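PDB 1XJC: MobB protein homolog from Geobacillus stearothermophilus, which is of unproven function but, as a P-loop NTPase-type protein, probably binds a nucleotide and takes part in molybdopterin guanine dinucleotide cofactor synthesis. Local coordinates for residues A[7-12]-A[22-27]; A[29-34]-A[160-165]; A[36-41]-A[83-88]; A[65-70]-A[74-79]; A[147-150]-A[155-158]. All coordinates share one frame; numbering follows the deposited sequence.

Interaction 1: A[7-12]-A[22-27]; sequences WQVVGY and EKWVAA
Trp7 meets Trp24 through its ring and CB, while its backbone is hydrogen-bonded with Val100 and Val102 of strand 99-103. No hydrogen bond crosses between 7-12 and 22-27; the contact is apolar and buried. The two indoles form an offset edge-to-face pair. The edge of Trp24 is directed at the face of Trp7, and the planes stand at 68°. Trp24 CH2 does most of the touching. It lies 3.7 Å from Trp7 CE3 and equally 3.7 Å from Trp7 CB, so it bears on the root of the Trp7 side chain as well as on its ring. Farther along the same edge, Trp24 CZ3 is 4.1 Å from Val9 CG2. Trp24 CG is anti to the backbone N (chi1 -162°), which sends the six-membered ring ahead toward the strand. With an alanine in place of Trp24, Trp7 and Val9 would probably lose their shared partner and a gap would open between helix and strand. Trp24 of helix 17-30 also touches Leu101 of strand 99-103, Val113 of strand 112-116 and Val165 of helix 154-166. It thus lies where two helices cover the middle strands of the parallel sheet.

Interaction 2: A[29-34]-A[160-165]; sequences VREGWR and WLMNEV
Met162, present as selenomethionine, reaches from helix 154-166 to Trp33 and Glu31. CB and CG carry the chain out of the helix. Bends at chi2 (-66°) and chi3 then turn its end onto the face of Trp33, beside the Glu31 side chain. SE comes next. It is 3.8 Å from Trp33 CZ3 and stands obliquely to the six-membered ring, a Met-aromatic contact made through selenium. CE goes further in and lies over the ring face. It is 3.8 Å from the centroid of the Trp33 six-membered ring and 16° off the normal, a CH-pi contact. The same methyl is 3.5 Å from Glu31 CG, which lies beside it on that face of the indole. Glu31 CB lies over the same face, toward its rim. Val165, one turn after Met162, adds a second apolar touch, with CG1 3.7 Å from Trp33 CZ3. Beyond the two segments, Arg168 makes a cation-pi contact with Trp33. The chain reaches Trp33 through Gly32. With phi 81° and two bonds running back into the last turn, Gly32 ends helix 17-30 in a Schellman motif, which is followed by an aromatic residue packed against the C-terminal helix.

Interaction 3: A[36-41]-A[83-88]; sequences GTVKHH and WRLDDV
Val38 and Leu85 touch each other, and both also touch Tyr105, whose ring forms an edge-to-face pair with His40. A second flat group, the Trp83 indole, has Asp87 CB at its edge, in the ring plane, and its NE1 is hydrogen-bonded to Leu78 O. The contact itself is made by branched aliphatic side chains. Val38 CG1 is 3.9 Å from Leu85 CD1. Val38 CG2 is 4.0 Å from Val88 CG1, which also lies 4.2 Å from Val38 CG1. The two methyls of Val38 therefore share the work: one meets both helix residues, the other meets Val88 alone. Leu85 CG is anti to the backbone N (chi1 174°), and this carries CD1 over to the strand.

Val38 belongs to strand 35-39, an outermost strand of the parallel sheet. Its neighbours Thr37 and Lys39 touch Met21 of helix 17-30, so alternate residues of the strand serve helices on opposite faces. This is the three-layer alpha/beta build of the P-loop NTPases, with helix 85-92 in one outer layer.

Arg84 is the N-cap of that helix. Its backbone N bonds to Asp87 OD2 at 2.7 Å, nearly straight at 169°. The donor arrives on the anti side of the oxygen and 34° out of the carboxylate plane. Asp87 thus ties the start of the first turn. Its negative charge near the helix N-terminus is likely to be favourable.

Interaction 4: A[65-70]-A[74-79]; sequences ATAVEG and LQLHLR
Thr66 with His77 and Val68 with Gln75 are the hydrogen-bonded pairs of two strands that run antiparallel at 172°, their axes 4.7 Å apart. Each pair is joined by two backbone bonds. The shortest runs from Gln75 N to Val68 O, 2.8 Å. Ala65 with Leu78, Ala67 with Leu76 and Glu69 with Leu74 are the non-hydrogen-bonded pairs. Their side chains share one face of the hairpin. Here the leucine ends lean over the alanines. Leu76 CD2 is 3.4 Å from Ala67 CB, tighter than usual for carbons. Leu78 CD2 is 3.6 Å from Ala65 CB. Leu74 CD1 sits 3.8 Å from Ala67 CB and also touches Glu69 CB. The other face is more polar. Thr66 OG1 takes the crowded position between backbone N and carbonyl carbon (chi1 63°), which brings it 3.2 Å from His77 CB. A water lies 3.1 Å from Thr66 OG1 and accepts a weak bond from Gln75 NE2. Both the water and Gln75 NE2 lie in the His77 ring plane, at its edge. The two strands form a regular beta hairpin, largely exposed and far from the chain centre, which in sequence comes between strand 35-39 and helix 85-92.

Interaction 5: A[147-150]-A[155-158]; sequences PVFS and DEYI
Phe149 lays one ring face against CB of Tyr157. That carbon is 3.8 Å from the Phe149 ring centroid and 14° off the normal, a CH-pi contact. Phe149 CG is anti to its carbonyl carbon (chi1 -57°), and the ring points to the helix. Tyr157 has the rarer turn for a helix residue: CG lies between the backbone N and the carbonyl carbon (chi1 62°). The phenol is thereby swung along the strand, and Ser150 O meets its edge in the ring plane, 3.2 Å from Tyr157 CE2. The hydroxyl OH reaches on to a hydrogen bond with Leu151 O. Strand 148-150 is an outermost strand of the parallel sheet, and the chain turns straight from it into helix 154-166, which packs back on it. Tyr157 also touches Thr19 and Leu20 at the start of helix 17-30. Glu156 adds its aliphatic part only. Glu156 CG lies 3.8 Å from Phe149 CE1. Replacing Phe149 by an alanine would probably leave Tyr157 CB and Glu156 CG without the surface they rest on and open a gap between strand and helix. The Phe149 ring also meets that of Trp160, one turn after Glu156.

In the fold
Along the chain, interaction 1 closes before interaction 2 opens, and interactions 3, 4 and 5 are nested inside the loop that interaction 2 closes. Interactions 1 and 2 share helix 17-30, their centres about 11 Å apart. Interactions 2 and 5 share helix 154-166, about 15 Å apart centre to centre. Interactions 1, 3 and 5 all reach the parallel sheet, at a middle strand and at both outermost strands. Interaction 4 is the outlying hairpin. It lies about 16 Å from interaction 3 and 37 Å from interaction 5, between centres. The first strand and helix frame a Walker A-like loop, consistent with a P-loop NTPase core.

Interaction 1: A[7-12]-A[22-27]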
# COMPACT_ATOMS: atom_id res chain seq x y z
N TRP A 7 -4.36 -1.56 -3.79
CA TRP A 7 -4.63 -0.79 -2.58
C TRP A 7 -3.40 0.03 -2.21
O TRP A 7 -2.28 -0.43 -2.37
CB TRP A 7 -4.98 -1.70 -1.39
CG TRP A 7 -6.39 -2.21 -1.42
CD1 TRP A 7 -6.91 -3.13 -2.28
CD2 TRP A 7 -7.46 -1.80 -0.56
NE1 TRP A 7 -8.25 -3.32 -2.00
CE2 TRP A 7 -8.61 -2.52 -0.95
CE3 TRP A 7 -7.56 -0.90 0.50
CZ2 TRP A 7 -9.85 -2.36 -0.32
CZ3 TRP A 7 -8.79 -0.73 1.14
CH2 TRP A 7 -9.92 -1.46 0.73
N GLN A 8 -3.62 1.23 -1.70
CA GLN A 8 -2.51 2.08 -1.33
C GLN A 8 -2.35 2.25 0.17
O GLN A 8 -3.32 2.23 0.94
CB GLN A 8 -2.66 3.46 -1.96
CG GLN A 8 -2.46 3.50 -3.45
CD GLN A 8 -2.74 4.87 -4.01
OE1 GLN A 8 -1.95 5.81 -3.81
NE2 GLN A 8 -3.86 5.01 -4.70
N VAL A 9 -1.10 2.44 0.58
CA VAL A 9 -0.77 2.67 1.97
C VAL A 9 -0.04 4.01 1.93
O VAL A 9 1.02 4.13 1.32
CB VAL A 9 0.16 1.56 2.51
CG1 VAL A 9 0.70 1.96 3.90
CG2 VAL A 9 -0.62 0.23 2.60
N VAL A 10 -0.64 5.03 2.55
CA VAL A 10 -0.04 6.36 2.55
C VAL A 10 0.22 6.89 3.96
O VAL A 10 -0.54 6.60 4.90
CB VAL A 10 -0.93 7.38 1.79
CG1 VAL A 10 -1.09 6.93 0.34
CG2 VAL A 10 -2.31 7.49 2.46
N GLY A 11 1.28 7.68 4.10
CA GLY A 11 1.63 8.25 5.38
C GLY A 11 3.04 8.81 5.36
O GLY A 11 3.85 8.48 4.48
N TYR A 12 3.34 9.66 6.34
CA TYR A 12 4.66 10.27 6.45
C TYR A 12 5.67 9.30 7.07
O TYR A 12 5.32 8.16 7.41
CB TYR A 12 4.54 11.56 7.25
CG TYR A 12 3.67 12.59 6.54
CD1 TYR A 12 4.07 13.12 5.30
CD2 TYR A 12 2.44 13.00 7.06
CE1 TYR A 12 3.26 14.03 4.61
CE2 TYR A 12 1.63 13.90 6.38
CZ TYR A 12 2.04 14.42 5.16
OH TYR A 12 1.26 15.32 4.48
N GLU A 22 4.21 -4.89 5.87
CA GLU A 22 4.74 -6.20 6.22
C GLU A 22 3.67 -7.19 6.66
O GLU A 22 3.63 -8.32 6.18
CB GLU A 22 5.81 -6.07 7.30
CG GLU A 22 7.20 -5.89 6.69
CD GLU A 22 8.31 -5.69 7.72
OE1 GLU A 22 8.27 -6.34 8.80
OE2 GLU A 22 9.24 -4.90 7.42
N LYS A 23 2.81 -6.75 7.57
CA LYS A 23 1.78 -7.64 8.07
C LYS A 23 0.73 -7.95 7.03
O LYS A 23 0.23 -9.07 6.97
CB LYS A 23 1.12 -7.01 9.31
CG LYS A 23 2.05 -6.97 10.51
CD LYS A 23 1.39 -6.27 11.69
CE LYS A 23 2.37 -6.14 12.84
NZ LYS A 23 2.87 -7.50 13.24
N TRP A 24 0.37 -6.96 6.22
CA TRP A 24 -0.65 -7.16 5.20
C TRP A 24 -0.11 -8.12 4.14
O TRP A 24 -0.79 -9.06 3.76
CB TRP A 24 -1.03 -5.82 4.56
CG TRP A 24 -2.34 -5.82 3.83
CD1 TRP A 24 -3.12 -6.90 3.53
CD2 TRP A 24 -3.03 -4.67 3.33
NE1 TRP A 24 -4.25 -6.50 2.88
CE2 TRP A 24 -4.23 -5.14 2.74
CE3 TRP A 24 -2.76 -3.30 3.33
CZ2 TRP A 24 -5.16 -4.27 2.14
CZ3 TRP A 24 -3.69 -2.43 2.74
CH2 TRP A 24 -4.87 -2.92 2.15
N VAL A 25 1.11 -7.88 3.65
CA VAL A 25 1.70 -8.79 2.66
C VAL A 25 1.76 -10.23 3.22
O VAL A 25 1.38 -11.17 2.54
CB VAL A 25 3.16 -8.35 2.25
CG1 VAL A 25 3.87 -9.48 1.53
CG2 VAL A 25 3.11 -7.12 1.32
N ALA A 26 2.20 -10.39 4.47
CA ALA A 26 2.30 -11.71 5.09
C ALA A 26 0.95 -12.45 5.17
O ALA A 26 0.88 -13.66 4.89
CB ALA A 26 2.93 -11.60 6.53
N ALA A 27 -0.11 -11.74 5.53
CA ALA A 27 -1.43 -12.37 5.63
C ALA A 27 -1.86 -12.78 4.23
O ALA A 27 -2.39 -13.87 4.03
CB ALA A 27 -2.45 -11.40 6.24

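Interaction 2: A[29-34]-A[160-165]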
# COMPACT_ATOMS: atom_id res chain seq x y z
N VAL A 29 0.05 -13.50 1.67
CA VAL A 29 0.87 -14.65 1.26
C VAL A 29 0.37 -15.93 1.92
O VAL A 29 0.22 -16.97 1.26
CB VAL A 29 2.39 -14.43 1.60
CG1 VAL A 29 3.17 -15.71 1.34
CG2 VAL A 29 2.97 -13.30 0.74
N ARG A 30 0.10 -15.88 3.22
CA ARG A 30 -0.40 -17.06 3.94
C ARG A 30 -1.69 -17.59 3.33
O ARG A 30 -1.92 -18.79 3.33
CB ARG A 30 -0.69 -16.74 5.41
CG ARG A 30 0.51 -16.48 6.26
CD ARG A 30 0.10 -16.44 7.72
NE ARG A 30 0.98 -15.56 8.49
CZ ARG A 30 0.75 -14.26 8.69
NH1 ARG A 30 -0.33 -13.67 8.19
NH2 ARG A 30 1.62 -13.55 9.39
N GLU A 31 -2.55 -16.70 2.85
CA GLU A 31 -3.81 -17.11 2.23
C GLU A 31 -3.52 -17.69 0.85
O GLU A 31 -4.44 -18.12 0.17
CB GLU A 31 -4.76 -15.93 2.06
CG GLU A 31 -5.42 -15.47 3.34
CD GLU A 31 -6.23 -16.58 3.98
OE1 GLU A 31 -7.24 -17.02 3.37
OE2 GLU A 31 -5.84 -17.03 5.08
N GLY A 32 -2.25 -17.69 0.45
CA GLY A 32 -1.88 -18.21 -0.85
C GLY A 32 -2.12 -17.25 -2.02
O GLY A 32 -2.09 -17.67 -3.17
N TRP A 33 -2.34 -15.97 -1.74
CA TRP A 33 -2.57 -15.01 -2.81
C TRP A 33 -1.27 -14.66 -3.57
O TRP A 33 -0.16 -14.80 -3.04
CB TRP A 33 -3.17 -13.71 -2.25
CG TRP A 33 -4.57 -13.85 -1.70
CD1 TRP A 33 -5.34 -14.99 -1.67
CD2 TRP A 33 -5.35 -12.82 -1.09
NE1 TRP A 33 -6.56 -14.71 -1.09
CE2 TRP A 33 -6.60 -13.39 -0.73
CE3 TRP A 33 -5.13 -11.46 -0.83
CZ2 TRP A 33 -7.61 -12.65 -0.10
CZ3 TRP A 33 -6.15 -10.72 -0.20
CH2 TRP A 33 -7.37 -11.33 0.15
N ARG A 34 -1.44 -14.23 -4.82
CA ARG A 34 -0.32 -13.80 -5.66
C ARG A 34 -0.28 -12.29 -5.40
O ARG A 34 -1.19 -11.55 -5.81
CB ARG A 34 -0.62 -14.12 -7.14
CG ARG A 34 -0.65 -15.64 -7.46
CD ARG A 34 -0.99 -15.90 -8.94
NE ARG A 34 -0.02 -15.27 -9.84
CZ ARG A 34 1.24 -15.68 -9.99
NH1 ARG A 34 1.69 -16.72 -9.29
NH2 ARG A 34 2.06 -15.04 -10.82
N TRP A 160 -9.68 -7.22 8.93
CA TRP A 160 -10.64 -6.26 8.35
C TRP A 160 -10.24 -5.91 6.91
O TRP A 160 -11.08 -5.91 5.97
CB TRP A 160 -10.69 -4.99 9.19
CG TRP A 160 -11.74 -4.02 8.74
CD1 TRP A 160 -13.06 -4.01 9.11
CD2 TRP A 160 -11.57 -2.95 7.81
NE1 TRP A 160 -13.72 -3.00 8.45
CE2 TRP A 160 -12.84 -2.34 7.65
CE3 TRP A 160 -10.48 -2.45 7.09
CZ2 TRP A 160 -13.03 -1.25 6.80
CZ3 TRP A 160 -10.68 -1.37 6.25
CH2 TRP A 160 -11.95 -0.78 6.11
N LEU A 161 -8.96 -5.60 6.72
CA LEU A 161 -8.47 -5.24 5.39
C LEU A 161 -8.59 -6.41 4.42
O LEU A 161 -9.03 -6.23 3.29
CB LEU A 161 -7.02 -4.75 5.46
CG LEU A 161 -6.83 -3.39 6.13
CD1 LEU A 161 -5.35 -3.10 6.36
CD2 LEU A 161 -7.46 -2.32 5.25
N MSE A 162 -8.20 -7.61 4.86
CA MSE A 162 -8.28 -8.78 3.99
C MSE A 162 -9.74 -8.96 3.53
O MSE A 162 -10.01 -9.26 2.35
CB MSE A 162 -7.79 -10.02 4.74
CG MSE A 162 -6.28 -9.99 5.03
SE MSE A 162 -5.22 -10.09 3.38
CE MSE A 162 -5.29 -12.02 3.13
N ASN A 163 -10.68 -8.74 4.44
CA ASN A 163 -12.09 -8.88 4.08
C ASN A 163 -12.46 -7.80 3.06
O ASN A 163 -13.21 -8.08 2.12
CB ASN A 163 -12.99 -8.76 5.32
CG ASN A 163 -14.46 -8.90 4.97
OD1 ASN A 163 -14.91 -9.94 4.48
ND2 ASN A 163 -15.23 -7.84 5.21
N GLU A 164 -11.94 -6.59 3.23
CA GLU A 164 -12.23 -5.50 2.30
C GLU A 164 -11.73 -5.86 0.90
O GLU A 164 -12.41 -5.59 -0.10
CB GLU A 164 -11.61 -4.17 2.75
CG GLU A 164 -12.32 -3.52 3.92
CD GLU A 164 -13.81 -3.32 3.66
OE1 GLU A 164 -14.16 -2.54 2.76
OE2 GLU A 164 -14.63 -3.95 4.36
N VAL A 165 -10.54 -6.46 0.83
CA VAL A 165 -9.99 -6.87 -0.46
C VAL A 165 -10.87 -7.98 -1.06
O VAL A 165 -11.21 -7.94 -2.24
CB VAL A 165 -8.55 -7.42 -0.32
CG1 VAL A 165 -8.08 -7.95 -1.68
CG2 VAL A 165 -7.60 -6.33 0.21

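Interaction 3: A[36-41]-A[83-88]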
# COMPACT_ATOMS: atom_id res chain seq x y z
N GLY A 36 1.76 -8.38 -5.21
CA GLY A 36 2.78 -7.52 -5.78
C GLY A 36 2.87 -6.29 -4.89
O GLY A 36 1.87 -5.92 -4.28
N THR A 37 4.04 -5.68 -4.75
CA THR A 37 4.15 -4.45 -3.96
C THR A 37 4.91 -3.41 -4.78
O THR A 37 5.73 -3.77 -5.62
CB THR A 37 4.89 -4.65 -2.61
OG1 THR A 37 6.23 -5.11 -2.84
CG2 THR A 37 4.14 -5.66 -1.73
N VAL A 38 4.61 -2.14 -4.53
CA VAL A 38 5.28 -1.01 -5.19
C VAL A 38 5.57 0.01 -4.10
O VAL A 38 4.69 0.35 -3.30
CB VAL A 38 4.37 -0.34 -6.30
CG1 VAL A 38 5.15 0.75 -7.04
CG2 VAL A 38 3.87 -1.40 -7.30
N LYS A 39 6.81 0.48 -4.05
CA LYS A 39 7.20 1.49 -3.07
C LYS A 39 8.00 2.57 -3.77
O LYS A 39 8.86 2.27 -4.61
CB LYS A 39 8.08 0.88 -1.96
CG LYS A 39 7.43 -0.27 -1.20
CD LYS A 39 8.36 -0.82 -0.12
CE LYS A 39 7.75 -2.05 0.55
NZ LYS A 39 8.61 -2.65 1.61
N HIS A 40 7.71 3.82 -3.43
CA HIS A 40 8.43 4.95 -4.01
C HIS A 40 9.66 5.19 -3.13
O HIS A 40 9.53 5.59 -1.98
CB HIS A 40 7.51 6.17 -4.05
CG HIS A 40 7.90 7.18 -5.09
ND1 HIS A 40 8.91 8.10 -4.90
CD2 HIS A 40 7.45 7.38 -6.35
CE1 HIS A 40 9.06 8.82 -5.99
NE2 HIS A 40 8.19 8.40 -6.89
N HIS A 41 10.83 4.92 -3.71
CA HIS A 41 12.15 5.03 -3.07
C HIS A 41 12.20 5.50 -1.63
O HIS A 41 13.26 5.40 -0.99
CB HIS A 41 13.09 5.90 -3.91
CG HIS A 41 12.82 7.37 -3.82
ND1 HIS A 41 11.68 7.94 -4.34
CD2 HIS A 41 13.55 8.38 -3.30
CE1 HIS A 41 11.72 9.25 -4.14
NE2 HIS A 41 12.85 9.54 -3.51
N TRP A 83 8.97 7.46 -13.90
CA TRP A 83 8.11 6.28 -13.77
C TRP A 83 6.80 6.63 -13.06
O TRP A 83 6.82 7.09 -11.93
CB TRP A 83 8.81 5.17 -12.97
CG TRP A 83 9.88 4.45 -13.73
CD1 TRP A 83 11.23 4.62 -13.60
CD2 TRP A 83 9.69 3.48 -14.75
NE1 TRP A 83 11.89 3.81 -14.49
CE2 TRP A 83 10.97 3.09 -15.21
CE3 TRP A 83 8.56 2.88 -15.33
CZ2 TRP A 83 11.15 2.14 -16.23
CZ3 TRP A 83 8.74 1.94 -16.34
CH2 TRP A 83 10.03 1.58 -16.78
N ARG A 84 5.67 6.41 -13.72
CA ARG A 84 4.40 6.67 -13.07
C ARG A 84 3.90 5.34 -12.50
O ARG A 84 4.28 4.27 -13.00
CB ARG A 84 3.39 7.21 -14.07
CG ARG A 84 3.75 8.58 -14.62
CD ARG A 84 2.91 8.92 -15.84
NE ARG A 84 3.31 10.21 -16.40
CZ ARG A 84 3.01 11.39 -15.86
NH1 ARG A 84 2.30 11.45 -14.74
NH2 ARG A 84 3.44 12.51 -16.44
N LEU A 85 3.06 5.38 -11.47
CA LEU A 85 2.56 4.14 -10.88
C LEU A 85 1.94 3.27 -11.97
O LEU A 85 2.17 2.07 -12.00
CB LEU A 85 1.52 4.40 -9.78
CG LEU A 85 0.85 3.12 -9.23
CD1 LEU A 85 1.89 2.23 -8.54
CD2 LEU A 85 -0.29 3.51 -8.25
N ASP A 86 1.17 3.87 -12.87
CA ASP A 86 0.57 3.08 -13.94
C ASP A 86 1.60 2.36 -14.80
O ASP A 86 1.32 1.28 -15.31
CB ASP A 86 -0.37 3.91 -14.81
CG ASP A 86 -1.77 4.03 -14.20
OD1 ASP A 86 -2.05 3.29 -13.23
OD2 ASP A 86 -2.58 4.85 -14.70
N ASP A 87 2.79 2.94 -14.98
CA ASP A 87 3.80 2.23 -15.76
C ASP A 87 4.17 0.93 -15.05
O ASP A 87 4.32 -0.12 -15.68
CB ASP A 87 5.08 3.05 -15.91
CG ASP A 87 4.85 4.34 -16.63
OD1 ASP A 87 4.10 4.35 -17.63
OD2 ASP A 87 5.45 5.34 -16.20
N VAL A 88 4.30 1.00 -13.73
CA VAL A 88 4.65 -0.18 -12.95
C VAL A 88 3.51 -1.20 -12.96
O VAL A 88 3.74 -2.38 -13.20
CB VAL A 88 5.03 0.19 -11.49
CG1 VAL A 88 5.74 -0.96 -10.83
CG2 VAL A 88 5.92 1.42 -11.47

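Interaction 4: A[65-70]-A[74-79]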
# COMPACT_ATOMS: atom_id res chain seq x y z
N ALA A 65 18.82 -0.52 -19.29
CA ALA A 65 18.22 -1.66 -18.60
C ALA A 65 19.21 -2.78 -18.28
O ALA A 65 20.06 -3.14 -19.11
CB ALA A 65 17.08 -2.24 -19.44
N THR A 66 19.10 -3.33 -17.07
CA THR A 66 19.93 -4.45 -16.68
C THR A 66 19.01 -5.49 -16.05
O THR A 66 17.99 -5.15 -15.43
CB THR A 66 21.02 -4.05 -15.67
OG1 THR A 66 20.41 -3.60 -14.45
CG2 THR A 66 21.89 -2.93 -16.24
N ALA A 67 19.35 -6.76 -16.23
CA ALA A 67 18.55 -7.84 -15.68
C ALA A 67 19.46 -8.99 -15.31
O ALA A 67 20.36 -9.37 -16.08
CB ALA A 67 17.51 -8.31 -16.69
N VAL A 68 19.24 -9.53 -14.12
CA VAL A 68 20.01 -10.68 -13.65
C VAL A 68 18.94 -11.70 -13.31
O VAL A 68 18.00 -11.39 -12.56
CB VAL A 68 20.80 -10.35 -12.38
CG1 VAL A 68 21.53 -11.62 -11.91
CG2 VAL A 68 21.78 -9.22 -12.64
N GLU A 69 19.06 -12.90 -13.86
CA GLU A 69 18.07 -13.94 -13.64
C GLU A 69 18.65 -15.25 -13.12
O GLU A 69 19.73 -15.67 -13.54
CB GLU A 69 17.30 -14.21 -14.93
CG GLU A 69 16.06 -15.08 -14.78
CD GLU A 69 16.36 -16.55 -14.44
OE1 GLU A 69 17.19 -17.16 -15.14
OE2 GLU A 69 15.75 -17.08 -13.48
N GLY A 70 17.91 -15.89 -12.22
CA GLY A 70 18.33 -17.16 -11.68
C GLY A 70 17.30 -17.75 -10.74
O GLY A 70 16.69 -17.04 -9.93
N LEU A 74 13.75 -12.95 -11.29
CA LEU A 74 14.29 -12.01 -12.26
C LEU A 74 14.44 -10.64 -11.61
O LEU A 74 13.47 -10.07 -11.11
CB LEU A 74 13.38 -11.89 -13.48
CG LEU A 74 13.63 -10.68 -14.42
CD1 LEU A 74 15.02 -10.74 -15.05
CD2 LEU A 74 12.58 -10.66 -15.51
N GLN A 75 15.67 -10.14 -11.59
CA GLN A 75 15.96 -8.84 -11.02
C GLN A 75 16.19 -7.85 -12.16
O GLN A 75 17.03 -8.09 -13.03
CB GLN A 75 17.21 -8.93 -10.16
CG GLN A 75 17.73 -7.58 -9.73
CD GLN A 75 19.00 -7.70 -8.91
OE1 GLN A 75 19.00 -8.36 -7.86
NE2 GLN A 75 20.07 -7.06 -9.37
N LEU A 76 15.43 -6.76 -12.15
CA LEU A 76 15.50 -5.74 -13.19
C LEU A 76 15.75 -4.33 -12.66
O LEU A 76 15.24 -3.94 -11.60
CB LEU A 76 14.18 -5.71 -13.97
CG LEU A 76 13.73 -6.90 -14.84
CD1 LEU A 76 12.23 -6.80 -15.12
CD2 LEU A 76 14.51 -6.91 -16.13
N HIS A 77 16.53 -3.57 -13.42
CA HIS A 77 16.82 -2.17 -13.12
C HIS A 77 16.54 -1.46 -14.45
O HIS A 77 17.27 -1.66 -15.43
CB HIS A 77 18.28 -2.00 -12.69
CG HIS A 77 18.54 -2.43 -11.27
ND1 HIS A 77 18.26 -1.63 -10.19
CD2 HIS A 77 18.98 -3.61 -10.77
CE1 HIS A 77 18.52 -2.30 -9.07
NE2 HIS A 77 18.96 -3.50 -9.40
N LEU A 78 15.48 -0.66 -14.48
CA LEU A 78 15.08 0.01 -15.71
C LEU A 78 15.06 1.52 -15.51
O LEU A 78 14.50 2.02 -14.54
CB LEU A 78 13.69 -0.48 -16.13
CG LEU A 78 13.45 -2.00 -16.17
CD1 LEU A 78 11.99 -2.28 -16.48
CD2 LEU A 78 14.34 -2.66 -17.22
N ARG A 79 15.66 2.25 -16.45
CA ARG A 79 15.72 3.70 -16.36
C ARG A 79 14.78 4.37 -17.34
O ARG A 79 14.61 3.93 -18.48
CB ARG A 79 17.16 4.19 -16.58
CG ARG A 79 17.37 5.66 -16.19
CD ARG A 79 18.81 6.13 -16.39
NE ARG A 79 19.05 6.60 -17.76
CZ ARG A 79 20.07 6.20 -18.52
NH1 ARG A 79 20.97 5.34 -18.04
NH2 ARG A 79 20.20 6.68 -19.75
O HOH W 1 19.85 -5.92 -12.48

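Interaction 5: A[147-150]-A[155-158]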
# COMPACT_ATOMS: atom_id res chain seq x y z
N PRO A 147 -13.32 4.14 9.45
CA PRO A 147 -12.92 3.48 10.70
C PRO A 147 -11.48 3.86 11.02
O PRO A 147 -10.66 4.07 10.11
CB PRO A 147 -13.09 1.99 10.39
CG PRO A 147 -12.96 1.92 8.90
CD PRO A 147 -13.69 3.15 8.43
N VAL A 148 -11.18 3.99 12.31
CA VAL A 148 -9.84 4.33 12.76
C VAL A 148 -9.40 3.21 13.70
O VAL A 148 -10.16 2.80 14.60
CB VAL A 148 -9.81 5.67 13.56
CG1 VAL A 148 -8.37 5.99 14.00
CG2 VAL A 148 -10.40 6.80 12.70
N PHE A 149 -8.18 2.71 13.48
CA PHE A 149 -7.62 1.64 14.30
C PHE A 149 -6.29 2.13 14.89
O PHE A 149 -5.64 3.05 14.37
CB PHE A 149 -7.30 0.37 13.48
CG PHE A 149 -8.46 -0.22 12.71
CD1 PHE A 149 -9.24 -1.24 13.27
CD2 PHE A 149 -8.74 0.20 11.40
CE1 PHE A 149 -10.27 -1.84 12.54
CE2 PHE A 149 -9.77 -0.39 10.66
CZ PHE A 149 -10.53 -1.41 11.22
N SER A 150 -5.87 1.49 15.97
CA SER A 150 -4.59 1.79 16.56
C SER A 150 -3.59 0.96 15.75
O SER A 150 -3.89 -0.17 15.34
CB SER A 150 -4.55 1.33 18.02
OG SER A 150 -3.21 1.13 18.44
N ASP A 155 -4.35 -7.29 15.01
CA ASP A 155 -5.21 -8.47 15.13
C ASP A 155 -6.61 -8.13 14.65
O ASP A 155 -7.42 -9.01 14.36
CB ASP A 155 -5.28 -8.96 16.58
CG ASP A 155 -4.08 -9.81 16.97
OD1 ASP A 155 -3.38 -10.29 16.05
OD2 ASP A 155 -3.85 -10.00 18.18
N GLU A 156 -6.89 -6.83 14.58
CA GLU A 156 -8.17 -6.39 14.11
C GLU A 156 -8.11 -5.77 12.72
O GLU A 156 -8.93 -6.11 11.85
CB GLU A 156 -8.79 -5.39 15.07
CG GLU A 156 -10.17 -4.99 14.67
CD GLU A 156 -11.09 -4.92 15.86
OE1 GLU A 156 -10.96 -3.97 16.67
OE2 GLU A 156 -11.92 -5.84 16.01
N TYR A 157 -7.14 -4.89 12.45
CA TYR A 157 -7.16 -4.28 11.12
C TYR A 157 -6.73 -5.16 9.94
O TYR A 157 -7.18 -4.94 8.83
CB TYR A 157 -6.43 -2.91 11.10
CG TYR A 157 -4.96 -2.88 11.46
CD1 TYR A 157 -4.00 -3.44 10.61
CD2 TYR A 157 -4.53 -2.23 12.62
CE1 TYR A 157 -2.64 -3.35 10.92
CE2 TYR A 157 -3.18 -2.13 12.93
CZ TYR A 157 -2.24 -2.69 12.08
OH TYR A 157 -0.90 -2.57 12.38
N ILE A 158 -5.90 -6.17 10.18
CA ILE A 158 -5.47 -7.06 9.09
C ILE A 158 -6.66 -7.90 8.61
O ILE A 158 -6.96 -7.91 7.42
CB ILE A 158 -4.29 -7.96 9.53
CG1 ILE A 158 -3.04 -7.08 9.77
CG2 ILE A 158 -4.02 -9.03 8.47
CD1 ILE A 158 -2.54 -6.32 8.49